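PDB 4R84: sialyltransferase 0160 from Photobacterium damselae, which transfers sialic acid from CMP-sialic acid to galactoside acceptors, probably making alpha-2,6 linkages, as a GT-B type glycosyltransferase. Local coordinates for residues A[60-66]-A[93-99]; A[235-240]-A[452-456]; A[216-220]-A[265-269]; A[247-253]-A[303-309]. One frame throughout, in Å; residues are numbered along the deposited sequence.

How the contacts relate
Read from the N terminus, the chain first closes contact 1, which pairs two strands of the small N-terminal domain and is complete before any other contact opens. The remaining three interlock within the sialyltransferase region. Contact 3 opens at 216-220, contact 2 at 235-240 and contact 4 at 247-253; contact 3 then closes at 265-269, contact 4 at 303-309 and contact 2 last, at 452-456. Contact 4 therefore lies wholly within the span of contact 2, while contact 3 crosses both. Helix 252-267 serves contact 4 at its start and contact 3 at its end, whereas contact 2 joins the two Rossmann-like halves beside the donor.

Contact 1: residues A[60-66]-A[93-99]; sequences HSWEQTC and KYCFTFK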
# COMPACT_ATOMS: atom_id res chain seq x y z
N HIS A 60 -41.02 24.31 15.72
CA HIS A 60 -39.96 23.34 15.42
C HIS A 60 -39.88 22.26 16.49
O HIS A 60 -40.30 22.48 17.63
CB HIS A 60 -38.61 24.06 15.27
CG HIS A 60 -38.23 24.89 16.46
ND1 HIS A 60 -37.64 24.35 17.59
CD2 HIS A 60 -38.36 26.21 16.70
CE1 HIS A 60 -37.42 25.32 18.47
NE2 HIS A 60 -37.85 26.46 17.95
N SER A 61 -39.35 21.10 16.12
CA SER A 61 -39.21 20.01 17.08
C SER A 61 -38.22 18.96 16.60
O SER A 61 -38.04 18.78 15.41
CB SER A 61 -40.55 19.34 17.35
OG SER A 61 -41.01 18.71 16.18
N TRP A 62 -37.58 18.30 17.56
CA TRP A 62 -36.80 17.08 17.32
C TRP A 62 -37.54 15.91 17.95
O TRP A 62 -38.17 16.05 19.01
CB TRP A 62 -35.40 17.18 17.94
CG TRP A 62 -34.38 17.95 17.15
CD1 TRP A 62 -33.95 19.22 17.38
CD2 TRP A 62 -33.65 17.48 16.01
NE1 TRP A 62 -33.00 19.58 16.45
CE2 TRP A 62 -32.80 18.52 15.61
CE3 TRP A 62 -33.62 16.27 15.32
CZ2 TRP A 62 -31.94 18.40 14.52
CZ3 TRP A 62 -32.77 16.15 14.23
CH2 TRP A 62 -31.94 17.21 13.85
N GLU A 63 -37.48 14.76 17.30
CA GLU A 63 -37.99 13.52 17.84
C GLU A 63 -37.07 12.37 17.44
O GLU A 63 -36.45 12.40 16.38
CB GLU A 63 -39.42 13.25 17.38
CG GLU A 63 -39.61 13.18 15.89
CD GLU A 63 -41.05 12.92 15.50
OE1 GLU A 63 -41.65 13.78 14.82
OE2 GLU A 63 -41.59 11.85 15.87
N GLN A 64 -36.99 11.35 18.30
CA GLN A 64 -36.21 10.16 17.99
C GLN A 64 -37.10 9.06 17.44
O GLN A 64 -38.12 8.73 18.04
CB GLN A 64 -35.47 9.68 19.23
CG GLN A 64 -34.54 8.51 18.94
CD GLN A 64 -33.83 8.03 20.18
OE1 GLN A 64 -33.93 8.65 21.23
NE2 GLN A 64 -33.10 6.93 20.05
N THR A 65 -36.74 8.49 16.29
CA THR A 65 -37.62 7.53 15.62
C THR A 65 -37.15 6.07 15.64
O THR A 65 -37.92 5.18 15.31
CB THR A 65 -37.88 7.94 14.15
OG1 THR A 65 -36.65 7.95 13.43
CG2 THR A 65 -38.51 9.32 14.07
N CYS A 66 -35.89 5.82 15.99
CA CYS A 66 -35.46 4.44 16.25
C CYS A 66 -34.19 4.46 17.09
O CYS A 66 -33.56 5.51 17.28
CB CYS A 66 -35.24 3.63 14.97
SG CYS A 66 -33.62 3.82 14.24
N LYS A 93 -27.96 1.87 15.64
CA LYS A 93 -28.35 3.07 14.94
C LYS A 93 -29.43 3.83 15.70
O LYS A 93 -30.30 3.26 16.37
CB LYS A 93 -28.77 2.77 13.49
CG LYS A 93 -30.18 2.32 13.26
CD LYS A 93 -30.40 2.06 11.75
CE LYS A 93 -31.68 1.28 11.49
NZ LYS A 93 -31.73 0.81 10.10
N TYR A 94 -29.29 5.14 15.63
CA TYR A 94 -30.16 6.09 16.30
C TYR A 94 -30.66 7.03 15.23
O TYR A 94 -29.86 7.61 14.51
CB TYR A 94 -29.38 6.85 17.37
CG TYR A 94 -28.90 6.00 18.52
CD1 TYR A 94 -27.78 5.20 18.40
CD2 TYR A 94 -29.56 6.03 19.74
CE1 TYR A 94 -27.36 4.42 19.43
CE2 TYR A 94 -29.13 5.25 20.79
CZ TYR A 94 -28.03 4.46 20.63
OH TYR A 94 -27.59 3.68 21.68
N CYS A 95 -31.98 7.19 15.15
CA CYS A 95 -32.61 7.97 14.09
C CYS A 95 -33.27 9.22 14.68
O CYS A 95 -34.01 9.11 15.66
CB CYS A 95 -33.67 7.12 13.42
SG CYS A 95 -33.12 5.42 13.17
N PHE A 96 -33.03 10.40 14.11
CA PHE A 96 -33.62 11.65 14.63
C PHE A 96 -34.27 12.43 13.50
O PHE A 96 -33.75 12.46 12.38
CB PHE A 96 -32.57 12.51 15.33
CG PHE A 96 -31.87 11.80 16.45
CD1 PHE A 96 -32.41 11.77 17.72
CD2 PHE A 96 -30.69 11.11 16.21
CE1 PHE A 96 -31.76 11.10 18.75
CE2 PHE A 96 -30.04 10.45 17.23
CZ PHE A 96 -30.57 10.44 18.51
N THR A 97 -35.44 13.01 13.78
CA THR A 97 -36.13 13.82 12.78
C THR A 97 -36.40 15.23 13.31
O THR A 97 -36.96 15.41 14.40
CB THR A 97 -37.45 13.16 12.35
OG1 THR A 97 -37.17 11.98 11.59
CG2 THR A 97 -38.28 14.10 11.49
N PHE A 98 -35.95 16.22 12.55
CA PHE A 98 -36.27 17.61 12.86
C PHE A 98 -37.38 18.07 11.94
O PHE A 98 -37.34 17.82 10.73
CB PHE A 98 -35.05 18.51 12.72
CG PHE A 98 -35.36 19.97 12.90
CD1 PHE A 98 -35.34 20.54 14.16
CD2 PHE A 98 -35.68 20.78 11.81
CE1 PHE A 98 -35.63 21.89 14.34
CE2 PHE A 98 -35.98 22.13 11.98
CZ PHE A 98 -35.95 22.68 13.24
N LYS A 99 -38.37 18.75 12.50
CA LYS A 99 -39.43 19.36 11.71
C LYS A 99 -39.49 20.84 12.05
O LYS A 99 -39.60 21.21 13.21
CB LYS A 99 -40.78 18.71 11.98
CG LYS A 99 -40.90 17.28 11.47
CD LYS A 99 -42.18 16.61 11.95
CE LYS A 99 -42.22 15.16 11.49
NZ LYS A 99 -43.36 14.42 12.09
O HOH W 1 -39.60 16.37 14.98
O HOH W 2 -42.50 20.42 14.57
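Strands 60-66 and 93-99 form an antiparallel pair in the small N-terminal beta domain, remote from the donor pocket; their short axes run at 146°. Backbone bonds define the register, Lys99 N reaching Ser61 O at 2.9 Å and Thr97 N reaching Glu63 O at 2.9 Å. On the buried face, Trp62 and Phe98 form a non-hydrogen-bonded pair whose side chains cross at about a right angle. Phe98 CB sits over the six-membered ring of Trp62, 3.4 Å from its centroid. With CG anti to the backbone N (chi1 174°), the Phe98 ring swings toward the start of the partner strand, where its CZ meets His60 CB at 3.6 Å. Phe96 CB touches Trp62 CZ3 at 3.8 Å, and the indole NE1 donates to Ile79 O. The face bearing Ser61, Glu63, Thr97 and Lys99 is more polar: the extended Glu63 side chain lies alongside Thr97, and its OE1 makes a weak salt bridge of 3.3 Å with Lys99 NZ. Further along, Thr65 and Cys66 together oppose Cys95 in the manner of a beta bulge. Cys66 O accepts Cys95 N at 3.1 Å and, from the opposite face of its carbonyl plane, Gln64 NE2, which also bonds to Thr68 O. Beside it, Cys66 SG and Cys95 SG are joined in a 2.0 Å disulfide with a chi3 of 34°, far from the near-perpendicular value usual for disulfides and thus probably strained. Cross-strand pairing backed by an aromatic layer is consistent with the immunoglobulin-like beta sandwich of PKD-type domains.

Contact 2: residues A[235-240]-A[452-456]; sequences DGSSEY and SLYFT. With CSF (cytidine-5'-monophosphate-3-fluoro-N-acetyl-neuraminic acid), chain E.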
# COMPACT_ATOMS: atom_id res chain seq x y z
N ASP A 235 5.31 -6.88 -2.44
CA ASP A 235 6.39 -5.89 -2.38
C ASP A 235 7.20 -5.83 -3.67
O ASP A 235 7.97 -4.90 -3.87
CB ASP A 235 7.30 -6.10 -1.18
CG ASP A 235 7.98 -7.42 -1.16
OD1 ASP A 235 7.73 -8.24 -2.06
OD2 ASP A 235 8.77 -7.63 -0.22
N GLY A 236 7.05 -6.83 -4.53
CA GLY A 236 7.74 -6.81 -5.80
C GLY A 236 7.83 -8.16 -6.47
O GLY A 236 6.91 -8.95 -6.44
N SER A 237 8.97 -8.42 -7.10
CA SER A 237 9.10 -9.63 -7.90
C SER A 237 9.09 -10.90 -7.05
O SER A 237 8.74 -11.96 -7.54
CB SER A 237 10.38 -9.54 -8.73
OG SER A 237 11.50 -9.35 -7.89
N SER A 238 9.45 -10.78 -5.77
CA SER A 238 9.64 -11.96 -4.93
C SER A 238 8.37 -12.82 -4.81
O SER A 238 8.47 -14.04 -4.85
CB SER A 238 10.14 -11.54 -3.55
OG SER A 238 9.31 -12.02 -2.51
N GLU A 239 7.20 -12.20 -4.71
CA GLU A 239 5.94 -12.95 -4.63
C GLU A 239 5.70 -13.75 -5.91
O GLU A 239 5.07 -14.79 -5.88
CB GLU A 239 4.75 -12.03 -4.37
CG GLU A 239 4.56 -11.63 -2.90
CD GLU A 239 5.26 -10.32 -2.54
OE1 GLU A 239 6.03 -9.80 -3.39
OE2 GLU A 239 5.05 -9.82 -1.41
N TYR A 240 6.17 -13.23 -7.04
CA TYR A 240 5.93 -13.87 -8.34
C TYR A 240 6.91 -15.01 -8.57
O TYR A 240 6.52 -16.06 -9.06
CB TYR A 240 6.01 -12.80 -9.46
CG TYR A 240 4.83 -11.88 -9.25
CD1 TYR A 240 4.88 -10.87 -8.29
CD2 TYR A 240 3.62 -12.09 -9.92
CE1 TYR A 240 3.78 -10.08 -8.02
CE2 TYR A 240 2.52 -11.29 -9.67
CZ TYR A 240 2.60 -10.29 -8.72
OH TYR A 240 1.52 -9.49 -8.43
N SER A 452 13.58 -5.47 -8.74
CA SER A 452 12.15 -5.62 -8.53
C SER A 452 11.38 -4.44 -9.12
O SER A 452 10.20 -4.55 -9.45
CB SER A 452 11.87 -5.79 -7.03
OG SER A 452 10.49 -5.96 -6.81
N LEU A 453 12.04 -3.29 -9.23
CA LEU A 453 11.39 -2.09 -9.71
C LEU A 453 10.82 -2.27 -11.13
O LEU A 453 9.90 -1.55 -11.52
CB LEU A 453 12.36 -0.90 -9.67
CG LEU A 453 13.55 -0.87 -10.63
CD1 LEU A 453 13.18 -0.24 -11.98
CD2 LEU A 453 14.72 -0.11 -9.96
N TYR A 454 11.36 -3.21 -11.90
CA TYR A 454 10.89 -3.40 -13.28
C TYR A 454 9.51 -4.06 -13.35
O TYR A 454 8.88 -4.07 -14.41
CB TYR A 454 11.91 -4.22 -14.10
CG TYR A 454 13.04 -3.35 -14.57
CD1 TYR A 454 12.90 -2.58 -15.72
CD2 TYR A 454 14.19 -3.22 -13.82
CE1 TYR A 454 13.91 -1.73 -16.14
CE2 TYR A 454 15.20 -2.38 -14.22
CZ TYR A 454 15.06 -1.64 -15.37
OH TYR A 454 16.09 -0.81 -15.74
N PHE A 455 9.02 -4.55 -12.22
CA PHE A 455 7.71 -5.19 -12.21
C PHE A 455 6.55 -4.19 -12.19
O PHE A 455 5.40 -4.57 -12.37
CB PHE A 455 7.60 -6.13 -11.01
CG PHE A 455 7.99 -7.52 -11.34
CD1 PHE A 455 9.29 -7.81 -11.75
CD2 PHE A 455 7.07 -8.55 -11.29
CE1 PHE A 455 9.66 -9.09 -12.06
CE2 PHE A 455 7.44 -9.84 -11.61
CZ PHE A 455 8.73 -10.11 -12.00
N THR A 456 6.85 -2.91 -12.01
CA THR A 456 5.77 -1.94 -12.07
C THR A 456 6.06 -0.87 -13.11
O THR A 456 5.69 0.29 -12.97
CB THR A 456 5.51 -1.30 -10.70
OG1 THR A 456 6.74 -0.84 -10.12
CG2 THR A 456 4.87 -2.32 -9.76
C5A CSF E . 18.21 -8.91 -4.46
C4A CSF E . 17.32 -8.32 -3.37
C2A CSF E . 18.26 -6.04 -3.92
O6A CSF E . 19.01 -6.69 -4.96
C6A CSF E . 18.40 -7.85 -5.53
C3A CSF E . 17.93 -7.04 -2.80
O4A CSF E . 17.16 -9.30 -2.33
N5A CSF E . 17.56 -10.07 -5.04
C7A CSF E . 19.34 -8.36 -6.61
C8A CSF E . 19.53 -7.32 -7.69
C9A CSF E . 20.30 -7.90 -8.86
O9A CSF E . 20.42 -6.88 -9.86
O8A CSF E . 18.24 -6.91 -8.14
O7A CSF E . 20.61 -8.65 -6.02
C1A CSF E . 19.08 -4.90 -3.37
OBA CSF E . 18.56 -4.14 -2.53
OAA CSF E . 20.27 -4.75 -3.74
O1A CSF E . 17.01 -5.50 -4.38
O2A CSF E . 15.40 -5.16 -6.25
N1 CSF E . 16.14 0.72 -6.09
C2 CSF E . 16.04 2.01 -6.64
N3 CSF E . 16.82 2.37 -7.68
C4 CSF E . 17.69 1.47 -8.19
C5 CSF E . 17.81 0.19 -7.65
C6 CSF E . 17.01 -0.17 -6.57
C3' CSF E . 13.92 -1.47 -5.26
C2' CSF E . 13.88 0.03 -5.32
C1' CSF E . 15.30 0.40 -4.93
O4' CSF E . 15.84 -0.71 -4.21
C4' CSF E . 14.83 -1.71 -4.07
PA CSF E . 16.71 -4.64 -5.71
O5' CSF E . 16.32 -3.19 -5.19
C5' CSF E . 15.47 -3.08 -4.07
O3' CSF E . 12.62 -2.03 -5.11
O2' CSF E . 13.02 0.55 -4.30
N4 CSF E . 18.48 1.82 -9.24
O2 CSF E . 15.21 2.82 -6.14
O3A CSF E . 17.91 -4.49 -6.61
C10 CSF E . 18.16 -11.25 -5.16
O10 CSF E . 19.28 -11.48 -4.72
C11 CSF E . 17.39 -12.30 -5.92
F3A CSF E . 19.10 -7.32 -2.13
O HOH W 3 9.07 -3.43 -6.28
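The donor pocket of this transferase is bordered here by Ser452, which links the CMP-sugar analogue to the turn preceding helix 237-246. Its N-H and its hydroxyl are divided between partners: the backbone N donates to phosphate oxygen O2A of the analogue at 3.1 Å, nearly straight at 169°, while OG accepts from Ser237 N at 2.9 Å. With OG anti to the backbone N (chi1 -179°), the hydroxyl is carried away from the phosphate. Ser452 OG comes within 3.1 Å of Gly236 CA, where there is no side chain to intervene, and donates to a water that in turn donates to Asp235 O at 3.0 Å. Because 235-240 follows a strand of the N-terminal Rossmann-like sheet and 452-456 follows one of the C-terminal parallel sheet, the contact spans the two halves of the GT-B fold around the nucleotide sugar. Next to this bond, Ser237 CB sits over the Phe455 ring, 3.6 Å from its centroid, as a CH-pi contact. Tyr240 CB approaches Phe455 CE2 at 3.9 Å, and Leu484 and Met488 of helix 483-490 also touch the phenylalanine. Glu239 folds back to accept Asp235 N through OE2 at 3.1 Å, bracing the turn that presents Ser237 N.

Contact 3: residues A[216-220]-A[265-269]; sequences IQPLY and NYLAG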
# COMPACT_ATOMS: atom_id res chain seq x y z
N ILE A 216 -2.23 -10.73 16.55
CA ILE A 216 -3.51 -11.44 16.62
C ILE A 216 -3.59 -12.43 17.79
O ILE A 216 -4.61 -12.49 18.48
CB ILE A 216 -3.79 -12.18 15.32
CG1 ILE A 216 -4.07 -11.17 14.21
CG2 ILE A 216 -4.98 -13.14 15.49
CD1 ILE A 216 -4.27 -11.78 12.85
N GLN A 217 -2.51 -13.17 18.05
CA GLN A 217 -2.54 -14.20 19.09
C GLN A 217 -2.90 -13.69 20.50
O GLN A 217 -3.79 -14.26 21.13
CB GLN A 217 -1.20 -14.94 19.15
CG GLN A 217 -1.05 -15.99 18.07
CD GLN A 217 0.30 -16.67 18.11
OE1 GLN A 217 1.29 -16.08 18.52
NE2 GLN A 217 0.33 -17.94 17.71
N PRO A 218 -2.23 -12.64 21.01
CA PRO A 218 -2.62 -12.23 22.37
C PRO A 218 -4.00 -11.57 22.46
O PRO A 218 -4.54 -11.45 23.56
CB PRO A 218 -1.51 -11.25 22.77
CG PRO A 218 -0.96 -10.74 21.49
CD PRO A 218 -1.06 -11.88 20.52
N LEU A 219 -4.58 -11.16 21.34
CA LEU A 219 -5.88 -10.53 21.37
C LEU A 219 -6.99 -11.51 21.04
O LEU A 219 -8.17 -11.16 21.08
CB LEU A 219 -5.94 -9.37 20.36
CG LEU A 219 -5.02 -8.18 20.60
CD1 LEU A 219 -5.05 -7.25 19.40
CD2 LEU A 219 -5.41 -7.45 21.89
N TYR A 220 -6.61 -12.74 20.70
CA TYR A 220 -7.55 -13.67 20.07
C TYR A 220 -8.79 -13.94 20.91
O TYR A 220 -9.91 -14.02 20.39
CB TYR A 220 -6.86 -14.99 19.74
CG TYR A 220 -7.70 -15.88 18.87
CD1 TYR A 220 -8.64 -16.74 19.44
CD2 TYR A 220 -7.56 -15.88 17.49
CE1 TYR A 220 -9.43 -17.55 18.65
CE2 TYR A 220 -8.33 -16.70 16.70
CZ TYR A 220 -9.27 -17.53 17.29
OH TYR A 220 -10.05 -18.36 16.51
N ASN A 265 -5.85 -22.58 14.09
CA ASN A 265 -5.51 -23.08 15.41
C ASN A 265 -4.25 -22.43 15.97
O ASN A 265 -4.12 -22.25 17.17
CB ASN A 265 -5.33 -24.60 15.39
CG ASN A 265 -6.62 -25.33 15.07
OD1 ASN A 265 -7.71 -24.81 15.27
ND2 ASN A 265 -6.49 -26.55 14.56
N TYR A 266 -3.33 -22.08 15.08
CA TYR A 266 -2.11 -21.39 15.50
C TYR A 266 -2.46 -20.01 16.04
O TYR A 266 -1.97 -19.59 17.09
CB TYR A 266 -1.13 -21.28 14.33
CG TYR A 266 0.17 -20.62 14.70
CD1 TYR A 266 1.18 -21.35 15.32
CD2 TYR A 266 0.41 -19.28 14.41
CE1 TYR A 266 2.38 -20.76 15.67
CE2 TYR A 266 1.60 -18.68 14.75
CZ TYR A 266 2.59 -19.43 15.38
OH TYR A 266 3.79 -18.84 15.71
N LEU A 267 -3.33 -19.31 15.31
CA LEU A 267 -3.76 -17.99 15.74
C LEU A 267 -4.55 -18.07 17.04
O LEU A 267 -4.40 -17.20 17.90
CB LEU A 267 -4.59 -17.30 14.65
CG LEU A 267 -3.89 -17.00 13.32
CD1 LEU A 267 -4.84 -16.28 12.34
CD2 LEU A 267 -2.66 -16.15 13.58
N ALA A 268 -5.36 -19.12 17.19
CA ALA A 268 -6.21 -19.30 18.37
C ALA A 268 -5.40 -19.71 19.61
O ALA A 268 -5.93 -19.75 20.72
CB ALA A 268 -7.31 -20.31 18.10
N GLY A 269 -4.13 -20.04 19.40
CA GLY A 269 -3.22 -20.41 20.47
C GLY A 269 -3.53 -21.76 21.10
O GLY A 269 -3.31 -21.96 22.29
O HOH W 4 -4.07 -16.97 20.56
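The backbones of 216-220 and 265-269 come together where two helices finish, with Gln217 CA 5.2 Å from Leu267 CA. This is helix-end packing in the N-terminal Rossmann-like half of the GT-B fold, and the longer helix ends in a Schellman motif with Gly269 at positive phi. In that turn Gly269 N bonds to Tyr266 O, an oxygen that also serves the contact. Gln217, extended beyond CG, reaches across so that NE2 donates to Tyr266 O at 2.9 Å, an almost straight bond of 165°. The acceptor oxygen lies near the plane of the Gln217 amide, yet NE2 stands above the carbonyl plane, on the face opposite Gly269 N. The same NE2 rests over one face of the Tyr266 ring, 3.3 Å from CE2, so the carbonyl and the ring of Tyr266 both engage this one nitrogen. Toward the interior, Ile216 CG2 meets Leu267 CD2 more loosely at 4.3 Å, and Trp284 and Tyr288 touch both of these side chains. A water donates to Gln217 O at 2.8 Å and to Leu267 O at 2.7 Å, joining two main-chain oxygens at the ends of the helices. At the solvent side, Tyr220 has CG anti to its N (chi1 -170°), which lays the ring flat against Ala268: Ala268 CA stands over the ring centre, 3.5 Å from the centroid, and the methyl CB is 3.5 Å from CZ.

Contact 4: residues A[247-253]-A[303-309]; sequences KDTPNKI and EANLHDL
Lys252 and Asp308 make a salt bridge, NZ to OD2 at 2.6 Å, between the first turn of helix 252-267 and the first turn of helix 307-313, both in the N-terminal Rossmann-like half of the GT-B fold. The ammonium uses the syn lone pair of OD2 and donates twice more, to Asn305 O at 2.8 Å and to Lys247 O at 3.1 Å. A bend at the end of the chain (chi4 -71°) turns NZ into this group of three oxygens, which would offset the cost of burying its charge. Next to it, Ile253 CG1 lies against the Asp308 carboxylate, and its CD1 meets Leu309 CA at 3.8 Å. Asp308 OD2 also receives a water at 2.9 Å, and that water accepts from Ile253 N. Further out, a type II turn from Thr249 to Lys252 doubles the chain back, so that Lys247 O and Lys252 NZ face each other. Trp246 of the preceding helix packs on both Lys252 and Leu306. On the far flank the aliphatic part of Lys247 crosses Glu303 at about a right angle, CD touching the carboxylate carbon, while Glu303 OE2 accepts Asn305 N at 3.2 Å through its anti lone pair.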
# COMPACT_ATOMS: atom_id res chain seq x y z
N LYS A 247 3.96 -23.30 -8.61
CA LYS A 247 2.79 -23.49 -9.47
C LYS A 247 2.59 -24.95 -9.91
O LYS A 247 1.47 -25.34 -10.24
CB LYS A 247 2.87 -22.58 -10.70
CG LYS A 247 3.98 -22.89 -11.71
CD LYS A 247 3.89 -21.93 -12.90
CE LYS A 247 5.08 -22.06 -13.86
NZ LYS A 247 5.26 -23.45 -14.36
N ASP A 248 3.66 -25.74 -9.91
CA ASP A 248 3.55 -27.12 -10.37
C ASP A 248 3.43 -28.12 -9.22
O ASP A 248 3.36 -29.32 -9.45
CB ASP A 248 4.76 -27.48 -11.24
CG ASP A 248 4.86 -26.60 -12.48
OD1 ASP A 248 3.82 -26.42 -13.15
OD2 ASP A 248 5.96 -26.09 -12.77
N THR A 249 3.37 -27.62 -7.99
CA THR A 249 3.25 -28.47 -6.81
C THR A 249 1.96 -29.29 -6.86
O THR A 249 0.88 -28.74 -7.04
CB THR A 249 3.27 -27.63 -5.51
OG1 THR A 249 4.47 -26.85 -5.47
CG2 THR A 249 3.21 -28.53 -4.30
N PRO A 250 2.08 -30.62 -6.71
CA PRO A 250 0.90 -31.49 -6.79
C PRO A 250 -0.10 -31.24 -5.67
O PRO A 250 0.30 -31.06 -4.52
CB PRO A 250 1.50 -32.90 -6.68
CG PRO A 250 2.79 -32.70 -5.96
CD PRO A 250 3.31 -31.38 -6.45
N ASN A 251 -1.38 -31.22 -6.02
CA ASN A 251 -2.47 -31.07 -5.05
C ASN A 251 -2.36 -29.78 -4.25
O ASN A 251 -2.74 -29.76 -3.08
CB ASN A 251 -2.47 -32.25 -4.08
CG ASN A 251 -2.20 -33.58 -4.75
OD1 ASN A 251 -2.82 -33.91 -5.77
ND2 ASN A 251 -1.25 -34.33 -4.21
N LYS A 252 -1.85 -28.72 -4.87
CA LYS A 252 -1.46 -27.54 -4.10
C LYS A 252 -2.64 -26.78 -3.47
O LYS A 252 -2.52 -26.28 -2.35
CB LYS A 252 -0.62 -26.58 -4.96
CG LYS A 252 -1.29 -26.09 -6.23
CD LYS A 252 -0.34 -25.20 -7.03
CE LYS A 252 -1.05 -24.43 -8.13
NZ LYS A 252 -1.50 -25.33 -9.25
N ILE A 253 -3.77 -26.69 -4.16
CA ILE A 253 -4.93 -26.00 -3.58
C ILE A 253 -5.55 -26.86 -2.48
O ILE A 253 -5.96 -26.34 -1.44
CB ILE A 253 -5.99 -25.63 -4.64
CG1 ILE A 253 -5.41 -24.62 -5.62
CG2 ILE A 253 -7.23 -25.06 -3.99
CD1 ILE A 253 -4.78 -23.41 -4.95
N GLU A 303 -0.77 -17.40 -16.39
CA GLU A 303 -0.11 -18.64 -16.01
C GLU A 303 -1.13 -19.72 -15.71
O GLU A 303 -1.77 -19.72 -14.66
CB GLU A 303 0.83 -18.41 -14.83
CG GLU A 303 1.44 -19.67 -14.29
CD GLU A 303 2.12 -20.48 -15.39
OE1 GLU A 303 3.12 -20.01 -15.97
OE2 GLU A 303 1.64 -21.60 -15.67
N ALA A 304 -1.29 -20.66 -16.65
CA ALA A 304 -2.40 -21.60 -16.57
C ALA A 304 -2.38 -22.46 -15.32
O ALA A 304 -3.43 -22.85 -14.82
CB ALA A 304 -2.42 -22.49 -17.81
N ASN A 305 -1.19 -22.73 -14.78
CA ASN A 305 -1.09 -23.54 -13.57
C ASN A 305 -1.42 -22.76 -12.29
O ASN A 305 -1.28 -23.29 -11.19
CB ASN A 305 0.30 -24.15 -13.43
CG ASN A 305 0.51 -25.34 -14.37
OD1 ASN A 305 -0.40 -26.13 -14.59
ND2 ASN A 305 1.71 -25.45 -14.93
N LEU A 306 -1.86 -21.51 -12.45
CA LEU A 306 -2.29 -20.72 -11.30
C LEU A 306 -3.78 -20.41 -11.36
O LEU A 306 -4.30 -19.67 -10.51
CB LEU A 306 -1.51 -19.40 -11.21
CG LEU A 306 -0.04 -19.52 -10.79
CD1 LEU A 306 0.61 -18.15 -10.75
CD2 LEU A 306 0.14 -20.23 -9.44
N HIS A 307 -4.47 -20.96 -12.35
CA HIS A 307 -5.91 -20.77 -12.45
C HIS A 307 -6.62 -21.31 -11.21
O HIS A 307 -7.64 -20.77 -10.78
CB HIS A 307 -6.45 -21.45 -13.71
CG HIS A 307 -6.14 -20.72 -14.97
ND1 HIS A 307 -6.53 -21.17 -16.21
CD2 HIS A 307 -5.45 -19.57 -15.18
CE1 HIS A 307 -6.10 -20.32 -17.14
NE2 HIS A 307 -5.45 -19.35 -16.54
N ASP A 308 -6.08 -22.38 -10.64
CA ASP A 308 -6.68 -22.97 -9.45
C ASP A 308 -6.51 -22.04 -8.24
O ASP A 308 -7.41 -21.94 -7.40
CB ASP A 308 -6.09 -24.36 -9.17
CG ASP A 308 -4.57 -24.36 -9.04
OD1 ASP A 308 -3.93 -23.30 -9.26
OD2 ASP A 308 -4.01 -25.44 -8.75
N LEU A 309 -5.38 -21.35 -8.16
CA LEU A 309 -5.20 -20.35 -7.10
C LEU A 309 -6.11 -19.14 -7.34
O LEU A 309 -6.73 -18.62 -6.40
CB LEU A 309 -3.73 -19.91 -7.01
CG LEU A 309 -3.52 -18.82 -5.95
CD1 LEU A 309 -3.87 -19.34 -4.56
CD2 LEU A 309 -2.07 -18.30 -5.98
O HOH W 5 -4.64 -27.79 -7.14